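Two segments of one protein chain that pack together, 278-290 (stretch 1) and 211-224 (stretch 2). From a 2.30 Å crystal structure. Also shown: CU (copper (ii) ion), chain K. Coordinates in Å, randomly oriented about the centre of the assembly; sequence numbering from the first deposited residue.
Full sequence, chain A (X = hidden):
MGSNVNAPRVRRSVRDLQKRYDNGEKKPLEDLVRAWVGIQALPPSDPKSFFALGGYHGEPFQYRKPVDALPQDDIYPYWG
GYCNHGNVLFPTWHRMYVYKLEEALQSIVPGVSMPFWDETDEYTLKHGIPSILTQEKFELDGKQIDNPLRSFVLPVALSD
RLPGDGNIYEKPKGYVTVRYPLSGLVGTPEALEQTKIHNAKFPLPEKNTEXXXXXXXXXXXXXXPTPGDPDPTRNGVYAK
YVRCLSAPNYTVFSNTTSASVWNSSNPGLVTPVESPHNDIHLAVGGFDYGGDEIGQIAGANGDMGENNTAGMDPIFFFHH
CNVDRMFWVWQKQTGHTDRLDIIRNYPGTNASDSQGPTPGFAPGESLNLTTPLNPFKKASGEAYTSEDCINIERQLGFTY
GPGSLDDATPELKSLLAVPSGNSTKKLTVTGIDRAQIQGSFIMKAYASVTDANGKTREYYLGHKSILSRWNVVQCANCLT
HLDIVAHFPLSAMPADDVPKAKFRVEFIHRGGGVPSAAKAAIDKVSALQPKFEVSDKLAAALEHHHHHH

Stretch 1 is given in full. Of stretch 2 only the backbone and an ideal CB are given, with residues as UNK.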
# COMPACT_ATOMS: atom_id res chain seq x y z
N ASN A 278 -30.89 -15.95 -10.02
CA ASN A 278 -30.34 -16.09 -8.68
C ASN A 278 -31.01 -17.26 -7.95
O ASN A 278 -30.29 -18.10 -7.36
CB ASN A 278 -30.46 -14.78 -7.90
CG ASN A 278 -29.48 -13.73 -8.35
OD1 ASN A 278 -28.72 -13.94 -9.30
ND2 ASN A 278 -29.50 -12.58 -7.69
N ASP A 279 -32.33 -17.36 -8.02
CA ASP A 279 -33.05 -18.44 -7.31
C ASP A 279 -32.56 -19.83 -7.70
O ASP A 279 -32.38 -20.69 -6.84
CB ASP A 279 -34.57 -18.36 -7.56
CG ASP A 279 -35.21 -17.06 -7.04
OD1 ASP A 279 -34.63 -16.37 -6.14
OD2 ASP A 279 -36.30 -16.72 -7.54
N ILE A 280 -32.32 -20.04 -9.00
CA ILE A 280 -32.04 -21.35 -9.52
C ILE A 280 -30.64 -21.72 -9.03
O ILE A 280 -30.40 -22.83 -8.65
CB ILE A 280 -32.20 -21.42 -11.06
CG1 ILE A 280 -33.66 -21.34 -11.53
CG2 ILE A 280 -31.54 -22.65 -11.64
CD1 ILE A 280 -34.59 -22.42 -10.96
N HIS A 281 -29.71 -20.79 -9.08
CA HIS A 281 -28.42 -20.99 -8.50
C HIS A 281 -28.55 -21.42 -7.03
O HIS A 281 -27.85 -22.28 -6.61
CB HIS A 281 -27.61 -19.69 -8.57
CG HIS A 281 -26.87 -19.49 -9.85
ND1 HIS A 281 -25.53 -19.80 -9.97
CD2 HIS A 281 -27.25 -18.95 -11.03
CE1 HIS A 281 -25.12 -19.44 -11.17
NE2 HIS A 281 -26.17 -18.97 -11.87
N LEU A 282 -29.37 -20.75 -6.22
CA LEU A 282 -29.38 -21.09 -4.82
C LEU A 282 -30.05 -22.45 -4.60
O LEU A 282 -29.64 -23.21 -3.75
CB LEU A 282 -30.08 -19.99 -4.01
CG LEU A 282 -29.45 -18.61 -4.04
CD1 LEU A 282 -29.84 -17.81 -2.80
CD2 LEU A 282 -27.94 -18.65 -4.16
N ALA A 283 -31.10 -22.76 -5.34
CA ALA A 283 -31.79 -24.04 -5.18
C ALA A 283 -30.84 -25.20 -5.53
O ALA A 283 -30.61 -26.13 -4.74
CB ALA A 283 -33.02 -24.06 -6.04
N VAL A 284 -30.27 -25.13 -6.72
CA VAL A 284 -29.34 -26.14 -7.19
C VAL A 284 -28.06 -26.14 -6.34
O VAL A 284 -27.44 -27.18 -6.15
CB VAL A 284 -29.02 -25.90 -8.67
CG1 VAL A 284 -27.83 -26.74 -9.10
CG2 VAL A 284 -30.23 -26.17 -9.55
N GLY A 285 -27.65 -24.98 -5.84
CA GLY A 285 -26.32 -24.83 -5.17
C GLY A 285 -26.35 -24.85 -3.64
O GLY A 285 -25.32 -24.53 -3.01
N GLY A 286 -27.49 -25.16 -3.01
CA GLY A 286 -27.50 -25.63 -1.61
C GLY A 286 -28.55 -25.04 -0.67
O GLY A 286 -28.55 -25.39 0.53
N PHE A 287 -29.45 -24.16 -1.14
CA PHE A 287 -30.50 -23.59 -0.27
C PHE A 287 -31.83 -24.35 -0.44
O PHE A 287 -32.43 -24.42 -1.56
CB PHE A 287 -30.69 -22.11 -0.59
CG PHE A 287 -29.50 -21.27 -0.24
CD1 PHE A 287 -28.37 -21.28 -1.03
CD2 PHE A 287 -29.51 -20.47 0.89
CE1 PHE A 287 -27.26 -20.52 -0.70
CE2 PHE A 287 -28.42 -19.67 1.19
CZ PHE A 287 -27.29 -19.71 0.40
N ASP A 288 -32.28 -24.93 0.67
CA ASP A 288 -33.64 -25.47 0.84
C ASP A 288 -34.63 -24.35 0.70
O ASP A 288 -34.45 -23.38 1.41
CB ASP A 288 -33.77 -26.02 2.28
CG ASP A 288 -34.48 -27.37 2.36
OD1 ASP A 288 -35.07 -27.86 1.37
OD2 ASP A 288 -34.42 -27.97 3.46
N TYR A 289 -35.67 -24.42 -0.16
CA TYR A 289 -36.70 -23.32 -0.13
C TYR A 289 -37.23 -23.14 1.30
O TYR A 289 -37.52 -22.00 1.73
CB TYR A 289 -37.90 -23.54 -1.06
CG TYR A 289 -38.69 -22.28 -1.35
CD1 TYR A 289 -38.08 -21.20 -2.00
CD2 TYR A 289 -40.03 -22.13 -1.01
CE1 TYR A 289 -38.78 -20.04 -2.30
CE2 TYR A 289 -40.74 -20.96 -1.27
CZ TYR A 289 -40.12 -19.91 -1.94
OH TYR A 289 -40.78 -18.75 -2.27
N GLY A 290 -37.34 -24.26 2.02
CA GLY A 290 -37.54 -24.23 3.46
C GLY A 290 -38.92 -23.71 3.79
O GLY A 290 -39.85 -23.88 2.99
N UNK A 211 -33.97 -35.46 -3.40
CA UNK A 211 -34.00 -34.25 -2.60
C UNK A 211 -33.80 -33.01 -3.49
O UNK A 211 -34.49 -31.97 -3.31
CB UNK A 211 -32.93 -34.31 -1.51
N UNK A 212 -32.88 -33.11 -4.44
CA UNK A 212 -32.58 -31.95 -5.28
C UNK A 212 -33.83 -31.68 -6.14
O UNK A 212 -34.26 -30.55 -6.27
CB UNK A 212 -31.34 -32.19 -6.15
N UNK A 213 -34.44 -32.72 -6.67
CA UNK A 213 -35.52 -32.49 -7.64
C UNK A 213 -36.69 -31.85 -6.90
O UNK A 213 -37.37 -30.93 -7.37
CB UNK A 213 -35.95 -33.79 -8.32
N UNK A 214 -36.83 -32.30 -5.67
CA UNK A 214 -37.93 -31.84 -4.86
C UNK A 214 -37.72 -30.37 -4.42
O UNK A 214 -38.66 -29.56 -4.42
CB UNK A 214 -38.09 -32.75 -3.64
N UNK A 215 -36.48 -30.02 -4.06
CA UNK A 215 -36.09 -28.61 -3.78
C UNK A 215 -36.34 -27.78 -5.04
O UNK A 215 -36.96 -26.73 -4.95
CB UNK A 215 -34.62 -28.51 -3.35
N UNK A 216 -35.97 -28.27 -6.21
CA UNK A 216 -36.16 -27.43 -7.38
C UNK A 216 -37.66 -27.22 -7.58
O UNK A 216 -38.09 -26.10 -7.93
CB UNK A 216 -35.52 -28.05 -8.62
N UNK A 217 -38.48 -28.26 -7.32
CA UNK A 217 -39.95 -28.13 -7.57
C UNK A 217 -40.59 -27.11 -6.60
O UNK A 217 -41.51 -26.36 -6.96
CB UNK A 217 -40.64 -29.49 -7.42
N UNK A 218 -40.09 -27.11 -5.37
CA UNK A 218 -40.62 -26.25 -4.30
C UNK A 218 -40.27 -24.79 -4.60
O UNK A 218 -41.08 -23.92 -4.44
CB UNK A 218 -40.06 -26.67 -2.94
N UNK A 219 -39.03 -24.54 -4.97
CA UNK A 219 -38.61 -23.21 -5.39
C UNK A 219 -39.48 -22.71 -6.54
O UNK A 219 -39.96 -21.57 -6.52
CB UNK A 219 -37.14 -23.22 -5.80
N UNK A 220 -39.70 -23.56 -7.54
CA UNK A 220 -40.54 -23.17 -8.70
C UNK A 220 -41.99 -22.92 -8.28
O UNK A 220 -42.62 -21.94 -8.69
CB UNK A 220 -40.50 -24.25 -9.78
N UNK A 221 -42.51 -23.81 -7.45
CA UNK A 221 -43.86 -23.64 -6.93
C UNK A 221 -43.97 -22.38 -6.07
O UNK A 221 -44.88 -21.62 -6.30
CB UNK A 221 -44.27 -24.87 -6.12
N UNK A 222 -43.08 -22.16 -5.10
CA UNK A 222 -43.29 -21.11 -4.07
C UNK A 222 -43.96 -21.67 -2.81
O UNK A 222 -44.41 -20.93 -1.92
CB UNK A 222 -44.14 -19.98 -4.64
N UNK A 223 -44.01 -23.00 -2.72
CA UNK A 223 -44.57 -23.71 -1.58
C UNK A 223 -44.09 -25.16 -1.70
O UNK A 223 -43.43 -25.46 -2.71
CB UNK A 223 -46.10 -23.61 -1.54
N UNK A 224 -44.37 -26.05 -0.72
CA UNK A 224 -44.00 -27.49 -0.88
C UNK A 224 -44.81 -28.06 -2.05
O UNK A 224 -46.02 -27.77 -2.17
CB UNK A 224 -44.27 -28.29 0.40
CU CU K . -25.85 -17.66 -13.35

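Stretch 2 runs as a helix through 221, nearly antiparallel to the helix of stretch 1 (153°, closest axial approach 9.2 Å). At 211, 213, 214 and 217 an ideal CB finds nothing of stretch 1 within 5.5 Å, so stretch 1 restricts them little; they are Leu211, Asn213, Ser214 and Arg217.

Position 212 points sideways, and a side chain must extend to reach the backbone around Val284. A medium or long apolar residue would suit. It is Leu212, whose CD1 lies 4.1 Å from Val284 CA.

At 215 CA-to-CB points toward stretch 1, into a polar setting: the ideal CB is 4.9 Å from Ala283 O, 5.0 Å from Phe287 O and 4.8 Å from Asp288 OD1, with the amide of Tyr289 nearby. A short side chain able both to donate and to accept is favoured, such as Asn, Ser or Thr. The residue is Asn215, whose amide lies among these groups, although its orientation is uncertain.

At 216 CA-to-CB points sideways, and the ideal CB is 5.4 Å from Ala283 CB, with Val284 within reach. A modest aliphatic residue would fit, and Val216 brings CG2 to 4.2 Å from Val284 CG2.

Position 218 points toward stretch 1, but its ideal CB is already 4.2 Å from Tyr289 CB, which favours a small residue. Ala218 makes that apolar contact with its CB.

At 219 CA-to-CB points sideways, and the ideal CB lies 4.2 Å from Ala283 CB and 4.4 Å from Tyr289 CD1. Between these groups a slot leads along Asp279 and Leu282, so a side chain must turn in to enter it, and the carbonyl of Phe287 offers an acceptor. A flat side chain is suggested, and one carrying a donor would gain most. Trp219 fills the slot: Ala283 CB packs over one face, 3.3 Å from Trp219 CD1, while Tyr289 directs its ring edge at the opposite face, its CD1 3.4 Å from Trp219 CD2. The indole also reaches Asp279, with CZ3 3.6 Å from Asp279 CB. Phe287 O lies near the ring plane, where Trp219 NE1 donates a hydrogen bond to it (2.9 Å, 160°).

Positions 220 and 221 have no part of stretch 1 near their ideal CBs and leave the choice broad. They are Leu220, whose end comes nearer, and Lys221, whose NZ donates a hydrogen bond to the backbone O of 224 at 2.8 Å.

At 222 positive phi (93°) would jam a CB against the preceding carbonyl, calling for glycine. Gly222 leaves the helix here, its C 3.6 Å from Tyr289 CE2.

At 223 and 224 an ideal CB again meets nothing, so many side chains, polar ones included, would do; Asp223 OD1 accepts a hydrogen bond from Ser224 N (3.0 Å).

Stretch 2 (211-224) LLNSNVRAWLKGDS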
# COMPACT_ATOMS: atom_id res chain seq x y z
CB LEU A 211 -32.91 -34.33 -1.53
CG LEU A 211 -33.22 -35.25 -0.34
CD1 LEU A 211 -32.00 -35.36 0.57
CD2 LEU A 211 -34.41 -34.75 0.46
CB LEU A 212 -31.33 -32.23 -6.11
CG LEU A 212 -31.06 -31.28 -7.28
CD1 LEU A 212 -30.95 -29.84 -6.81
CD2 LEU A 212 -29.80 -31.66 -8.00
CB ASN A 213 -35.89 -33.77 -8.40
CG ASN A 213 -34.92 -34.03 -9.53
OD1 ASN A 213 -34.31 -33.08 -10.03
ND2 ASN A 213 -34.76 -35.29 -9.90
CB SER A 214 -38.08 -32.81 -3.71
OG SER A 214 -38.67 -32.16 -2.63
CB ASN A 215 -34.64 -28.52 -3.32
CG ASN A 215 -34.21 -27.20 -2.74
OD1 ASN A 215 -33.14 -26.67 -3.08
ND2 ASN A 215 -34.99 -26.66 -1.84
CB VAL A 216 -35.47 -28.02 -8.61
CG1 VAL A 216 -35.96 -27.39 -9.90
CG2 VAL A 216 -33.96 -27.86 -8.49
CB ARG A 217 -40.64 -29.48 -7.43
CG ARG A 217 -40.38 -30.46 -8.57
CD ARG A 217 -41.14 -31.76 -8.32
NE ARG A 217 -42.58 -31.53 -8.45
CZ ARG A 217 -43.53 -32.21 -7.80
NH1 ARG A 217 -43.24 -33.33 -7.15
NH2 ARG A 217 -44.75 -31.70 -7.73
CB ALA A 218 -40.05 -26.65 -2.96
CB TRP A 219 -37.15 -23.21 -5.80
CG TRP A 219 -36.16 -22.94 -4.70
CD1 TRP A 219 -35.53 -23.86 -3.92
CD2 TRP A 219 -35.62 -21.67 -4.34
NE1 TRP A 219 -34.64 -23.25 -3.09
CE2 TRP A 219 -34.68 -21.91 -3.31
CE3 TRP A 219 -35.85 -20.36 -4.74
CZ2 TRP A 219 -33.94 -20.88 -2.72
CZ3 TRP A 219 -35.14 -19.34 -4.14
CH2 TRP A 219 -34.21 -19.60 -3.14
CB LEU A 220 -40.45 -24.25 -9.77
CG LEU A 220 -39.13 -24.27 -10.53
CD1 LEU A 220 -38.97 -25.58 -11.27
CD2 LEU A 220 -39.06 -23.11 -11.52
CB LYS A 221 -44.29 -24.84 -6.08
CG LYS A 221 -45.78 -24.87 -5.82
CD LYS A 221 -46.26 -26.12 -5.09
CE LYS A 221 -47.77 -26.15 -4.90
NZ LYS A 221 -48.16 -26.78 -3.62
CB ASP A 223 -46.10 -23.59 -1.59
CG ASP A 223 -46.68 -23.48 -0.22
OD1 ASP A 223 -46.09 -24.11 0.70
OD2 ASP A 223 -47.71 -22.76 -0.08
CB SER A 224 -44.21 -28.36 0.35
OG SER A 224 -44.55 -27.60 1.50
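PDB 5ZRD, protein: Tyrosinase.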